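Local coordinates for protein Dok-7 (Mus musculus, PDB 3ML4), which activates the receptor tyrosine kinase MuSK as a dimeric cytoplasmic adaptor, using a phosphoinositide-binding PH domain and a PTB domain, and is essential for neuromuscular synapse formation, at residues W156-R162 / F173-C179; V152-W156 / W182-F186. The contacts are given in a common frame with arbitrary orientation. Numbering follows the deposited sequence.

Contact 1 of 2, residues W156-R162 / F173-C179; sequences WKLSDLR and FEGGTRC
Trp156, in the m rotamer (chi2 -98°), lays one face of its indole over the ring edge of Phe173 (chi1 p): an edge-to-face pair, centroids 4.8 Å apart, planes at 85°, with Trp156 CH2 3.6 Å from Phe173 CZ. At the indole's opposite end Cys179 SG lies near the ring plane, 3.9 Å from Trp156 CD1. After Lys157 the chain turns through a short 3-10 segment, 158-160, and is extended at Leu161 (-85/126), an antiparallel non-hydrogen-bonded partner of Gly175 (CA-CA 4.3 Å), although Arg162 departs from this form (-72/-51). Two backbone hydrogen bonds, each 2.9 Å, flank this pair: Gly176 N to Asp160 O and Arg162 N to Glu174 O. Leu161 CD1 fills the space beside Phe173 CD2 (4.2 Å) and Gly175 CA (3.9 Å); a CB on Gly175 would crowd Trp156 CD1. On the outer side Arg162 NE and Glu174 OE2 form a long salt bridge of 3.8 Å, held by charge alone, while Glu174 OE1 also pairs with Arg163. Asp160 CG packs on Arg178 CB (3.3 Å). Beyond Gly175 the chain leaves the strand, and Arg178 and Thr177 hydrogen-bond to the bound MuSK peptide, Arg178 to its backbone and Thr177 to a modified side chain, as does Leu161 O to a polar one. Here the open end of hairpin 161-167/170-175 forms part of the peptide-binding site of an IRS-type PTB domain.

Contact 2 of 2, residues V152-W156 / W182-F186; sequences VMGQW and WAGVF
Residues 152-156 run as a strand, but its backbone breaks from the regular extended form at Met153 (selenomethionine in this crystal; phi/psi -111/-7) and recovers at Gly154 (-166/136), Gln155 and Trp156. In 182-186, Trp182 (-95/4) and Ala183 (-65/153) lead to Gly184, where the strand begins with a 120/-170 backbone that calls for glycine, and Val185 and Phe186 are extended. The segments are not paired as strands, the nearest CA atoms being those of Gly154 and Trp182 at 7.4 Å, so side chains bridge the gap. Trp182 (chi1 m, chi2 138°) points its CA-CB bond toward strand 152-156 and spreads its indole along that backbone: Gln155 N lies over one face, Met153 O is 3.1 Å from Trp182 CZ2, Gly154 CA 3.9 Å from the same CZ2, and Gln155 O 3.5 Å from Trp182 CD1. Trp156 (m, chi2 -98°) reaches back with its indole nitrogen, donating from NE1 to Trp182 O at 3.0 Å and 153°. The five-membered rings of Trp156 and Trp182 meet obliquely, centroids 5.5 Å apart and planes at 52°. Phe186 (m) offers a ring face to the edge of Trp156, with the centroids of the Trp156 six-membered ring and the Phe186 ring 5.4 Å apart, planes at 61° and Trp156 CZ2 3.9 Å from Phe186 CE1. The result is an aromatic cluster of Trp156, Trp182 and Phe186. Leu128 of a loop touches all three of these side chains, Phe173 of strand 170-175 meets the Trp156 ring, and strand 141-146 pairs with 152-156 while 170-175 pairs with 184-186.

Overall arrangement
Both contacts turn on Trp156 at the end of strand 151-157, an outermost strand of the PTB-domain sheet, and their centres lie about 8 Å apart. Each is part buried, part surface. Contact 1 combines backbone pairing with polar and charged side chains at its edge, where the bound peptide docks; contact 2 is chiefly aromatic, with one indole-to-carbonyl hydrogen bond and no strand pairing. Phe173 and Phe186 approach the same indole from neighbouring strands, 170-175 and 184-189, joined by the probable hydrogen bonds Gly175 O to Gly184 N (2.8 Å) and Phe173 O to Phe186 N (2.9 Å). Together the two contacts link 151-157 to strands far from it in sheet order.

Contact 1 of 2, residues W156-R162 / F173-C179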
# COMPACT_ATOMS: atom_id res chain seq x y z
N TRP B 156 3.95 -12.21 -13.04
CA TRP B 156 2.91 -11.53 -13.81
C TRP B 156 2.20 -10.52 -12.92
O TRP B 156 2.00 -10.78 -11.73
CB TRP B 156 1.87 -12.53 -14.34
CG TRP B 156 2.42 -13.69 -15.14
CD1 TRP B 156 2.47 -13.79 -16.50
CD2 TRP B 156 2.99 -14.91 -14.64
NE1 TRP B 156 3.03 -14.99 -16.88
CE2 TRP B 156 3.36 -15.70 -15.75
CE3 TRP B 156 3.22 -15.41 -13.35
CZ2 TRP B 156 3.95 -16.96 -15.62
CZ3 TRP B 156 3.80 -16.67 -13.22
CH2 TRP B 156 4.17 -17.43 -14.35
N LYS B 157 1.81 -9.38 -13.49
CA LYS B 157 0.76 -8.56 -12.89
C LYS B 157 -0.54 -9.30 -13.14
O LYS B 157 -0.77 -9.77 -14.26
CB LYS B 157 0.66 -7.18 -13.56
CG LYS B 157 1.71 -6.16 -13.19
CD LYS B 157 1.18 -4.75 -13.44
CE LYS B 157 2.15 -3.89 -14.26
NZ LYS B 157 3.50 -3.75 -13.63
N LEU B 158 -1.38 -9.42 -12.12
CA LEU B 158 -2.72 -9.99 -12.29
C LEU B 158 -3.56 -9.26 -13.35
O LEU B 158 -4.34 -9.89 -14.06
CB LEU B 158 -3.47 -10.05 -10.96
CG LEU B 158 -3.76 -11.46 -10.46
CD1 LEU B 158 -2.50 -12.16 -9.94
CD2 LEU B 158 -4.84 -11.43 -9.40
N SER B 159 -3.36 -7.95 -13.47
CA SER B 159 -4.11 -7.13 -14.43
C SER B 159 -3.71 -7.39 -15.90
O SER B 159 -4.35 -6.88 -16.82
CB SER B 159 -3.98 -5.64 -14.07
OG SER B 159 -2.62 -5.22 -14.09
N ASP B 160 -2.66 -8.18 -16.09
CA ASP B 160 -2.16 -8.48 -17.43
C ASP B 160 -2.52 -9.90 -17.88
O ASP B 160 -2.12 -10.35 -18.96
CB ASP B 160 -0.65 -8.26 -17.48
CG ASP B 160 -0.26 -6.81 -17.24
OD1 ASP B 160 -1.13 -5.92 -17.36
OD2 ASP B 160 0.92 -6.55 -16.93
N LEU B 161 -3.28 -10.61 -17.05
CA LEU B 161 -3.79 -11.94 -17.39
C LEU B 161 -5.08 -11.84 -18.19
O LEU B 161 -6.03 -11.17 -17.76
CB LEU B 161 -4.04 -12.73 -16.11
CG LEU B 161 -3.01 -13.71 -15.54
CD1 LEU B 161 -1.56 -13.34 -15.85
CD2 LEU B 161 -3.24 -13.83 -14.05
N ARG B 162 -5.12 -12.49 -19.35
CA ARG B 162 -6.33 -12.52 -20.19
C ARG B 162 -7.40 -13.38 -19.56
O ARG B 162 -8.55 -12.96 -19.40
CB ARG B 162 -6.05 -13.08 -21.59
CG ARG B 162 -4.94 -12.41 -22.36
CD ARG B 162 -5.17 -12.54 -23.86
NE ARG B 162 -3.96 -12.24 -24.63
CZ ARG B 162 -3.95 -11.90 -25.92
NH1 ARG B 162 -5.09 -11.80 -26.60
NH2 ARG B 162 -2.80 -11.64 -26.53
N PHE B 173 -3.79 -20.54 -16.30
CA PHE B 173 -3.84 -19.09 -16.49
C PHE B 173 -3.08 -18.63 -17.74
O PHE B 173 -2.09 -19.26 -18.15
CB PHE B 173 -3.39 -18.33 -15.24
CG PHE B 173 -1.93 -18.45 -14.93
CD1 PHE B 173 -1.44 -19.53 -14.20
CD2 PHE B 173 -1.03 -17.46 -15.34
CE1 PHE B 173 -0.08 -19.64 -13.90
CE2 PHE B 173 0.33 -17.56 -15.04
CZ PHE B 173 0.81 -18.65 -14.32
N GLU B 174 -3.55 -17.55 -18.36
CA GLU B 174 -2.91 -17.00 -19.55
C GLU B 174 -2.48 -15.55 -19.38
O GLU B 174 -3.29 -14.68 -19.05
CB GLU B 174 -3.83 -17.16 -20.77
CG GLU B 174 -3.24 -16.61 -22.06
CD GLU B 174 -4.24 -16.54 -23.21
OE1 GLU B 174 -5.41 -16.94 -23.04
OE2 GLU B 174 -3.84 -16.07 -24.30
N GLY B 175 -1.20 -15.29 -19.60
CA GLY B 175 -0.68 -13.92 -19.61
C GLY B 175 -0.75 -13.32 -21.00
O GLY B 175 -0.41 -13.97 -21.99
N GLY B 176 -1.18 -12.06 -21.08
CA GLY B 176 -1.35 -11.38 -22.35
C GLY B 176 -0.12 -10.68 -22.89
O GLY B 176 0.99 -10.86 -22.38
N THR B 177 -0.34 -9.88 -23.93
CA THR B 177 0.72 -9.09 -24.58
C THR B 177 1.50 -8.22 -23.61
O THR B 177 2.71 -8.10 -23.73
CB THR B 177 0.13 -8.24 -25.74
OG1 THR B 177 -0.22 -9.10 -26.82
CG2 THR B 177 1.13 -7.20 -26.23
N ARG B 178 0.79 -7.63 -22.65
CA ARG B 178 1.40 -6.79 -21.61
C ARG B 178 2.65 -7.44 -21.00
O ARG B 178 3.62 -6.74 -20.70
CB ARG B 178 0.40 -6.50 -20.47
CG ARG B 178 -1.08 -6.56 -20.83
CD ARG B 178 -1.75 -5.19 -20.86
NE ARG B 178 -3.21 -5.33 -21.00
CZ ARG B 178 -3.85 -5.38 -22.17
NH1 ARG B 178 -3.18 -5.29 -23.31
NH2 ARG B 178 -5.17 -5.52 -22.20
N CYS B 179 2.62 -8.76 -20.80
CA CYS B 179 3.76 -9.49 -20.23
C CYS B 179 4.65 -10.16 -21.28
O CYS B 179 4.64 -11.38 -21.45
CB CYS B 179 3.31 -10.47 -19.12
SG CYS B 179 1.55 -10.92 -19.04

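Contact 2 of 2, residues V152-W156 / W182-F186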
# COMPACT_ATOMS: atom_id res chain seq x y z
N VAL B 152 12.52 -16.62 -7.71
CA VAL B 152 11.39 -16.32 -8.59
C VAL B 152 11.70 -16.75 -10.02
O VAL B 152 12.67 -16.29 -10.61
CB VAL B 152 11.03 -14.81 -8.53
CG1 VAL B 152 10.04 -14.41 -9.64
CG2 VAL B 152 10.47 -14.45 -7.16
N MSE B 153 10.86 -17.63 -10.55
CA MSE B 153 11.04 -18.19 -11.89
C MSE B 153 9.99 -17.73 -12.91
O MSE B 153 10.09 -18.04 -14.09
CB MSE B 153 11.04 -19.72 -11.83
CG MSE B 153 9.85 -20.30 -11.09
SE MSE B 153 9.34 -22.06 -11.75
CE MSE B 153 8.14 -22.54 -10.30
N GLY B 154 8.98 -17.01 -12.43
CA GLY B 154 7.91 -16.50 -13.28
C GLY B 154 7.12 -15.45 -12.53
O GLY B 154 6.80 -15.64 -11.36
N GLN B 155 6.82 -14.34 -13.21
CA GLN B 155 6.11 -13.22 -12.59
C GLN B 155 5.14 -12.52 -13.55
O GLN B 155 5.46 -12.26 -14.70
CB GLN B 155 7.09 -12.20 -12.00
CG GLN B 155 8.04 -11.57 -13.02
CD GLN B 155 8.96 -10.53 -12.41
OE1 GLN B 155 10.18 -10.67 -12.42
NE2 GLN B 155 8.37 -9.46 -11.87
N TRP B 156 3.95 -12.21 -13.04
CA TRP B 156 2.91 -11.53 -13.81
C TRP B 156 2.20 -10.52 -12.92
O TRP B 156 2.00 -10.78 -11.73
CB TRP B 156 1.87 -12.53 -14.34
CG TRP B 156 2.42 -13.69 -15.14
CD1 TRP B 156 2.47 -13.79 -16.50
CD2 TRP B 156 2.99 -14.91 -14.64
NE1 TRP B 156 3.03 -14.99 -16.88
CE2 TRP B 156 3.36 -15.70 -15.75
CE3 TRP B 156 3.22 -15.41 -13.35
CZ2 TRP B 156 3.95 -16.96 -15.62
CZ3 TRP B 156 3.80 -16.67 -13.22
CH2 TRP B 156 4.17 -17.43 -14.35
N TRP B 182 6.72 -13.42 -20.89
CA TRP B 182 5.90 -14.21 -19.99
C TRP B 182 4.47 -14.38 -20.52
O TRP B 182 3.62 -14.97 -19.84
CB TRP B 182 5.92 -13.64 -18.57
CG TRP B 182 7.15 -14.03 -17.80
CD1 TRP B 182 7.90 -13.23 -16.99
CD2 TRP B 182 7.77 -15.32 -17.79
NE1 TRP B 182 8.95 -13.94 -16.46
CE2 TRP B 182 8.90 -15.23 -16.94
CE3 TRP B 182 7.49 -16.55 -18.40
CZ2 TRP B 182 9.75 -16.31 -16.69
CZ3 TRP B 182 8.33 -17.62 -18.16
CH2 TRP B 182 9.45 -17.50 -17.30
N ALA B 183 4.22 -13.88 -21.73
CA ALA B 183 2.92 -14.06 -22.38
C ALA B 183 2.68 -15.53 -22.69
O ALA B 183 3.62 -16.31 -22.85
CB ALA B 183 2.85 -13.23 -23.64
N GLY B 184 1.40 -15.92 -22.76
CA GLY B 184 1.03 -17.27 -23.16
C GLY B 184 0.24 -18.02 -22.10
O GLY B 184 -0.18 -17.45 -21.10
N VAL B 185 0.07 -19.32 -22.34
CA VAL B 185 -0.80 -20.17 -21.53
C VAL B 185 0.04 -21.13 -20.67
O VAL B 185 0.96 -21.78 -21.16
CB VAL B 185 -1.78 -20.96 -22.44
CG1 VAL B 185 -2.84 -21.66 -21.60
CG2 VAL B 185 -2.44 -20.02 -23.45
N PHE B 186 -0.30 -21.20 -19.38
CA PHE B 186 0.47 -21.98 -18.41
C PHE B 186 -0.42 -22.91 -17.59
O PHE B 186 -1.56 -22.56 -17.26
CB PHE B 186 1.26 -21.05 -17.47
CG PHE B 186 2.20 -20.13 -18.20
CD1 PHE B 186 1.82 -18.82 -18.48
CD2 PHE B 186 3.46 -20.57 -18.60
CE1 PHE B 186 2.69 -17.97 -19.15
CE2 PHE B 186 4.33 -19.71 -19.27
CZ PHE B 186 3.94 -18.41 -19.55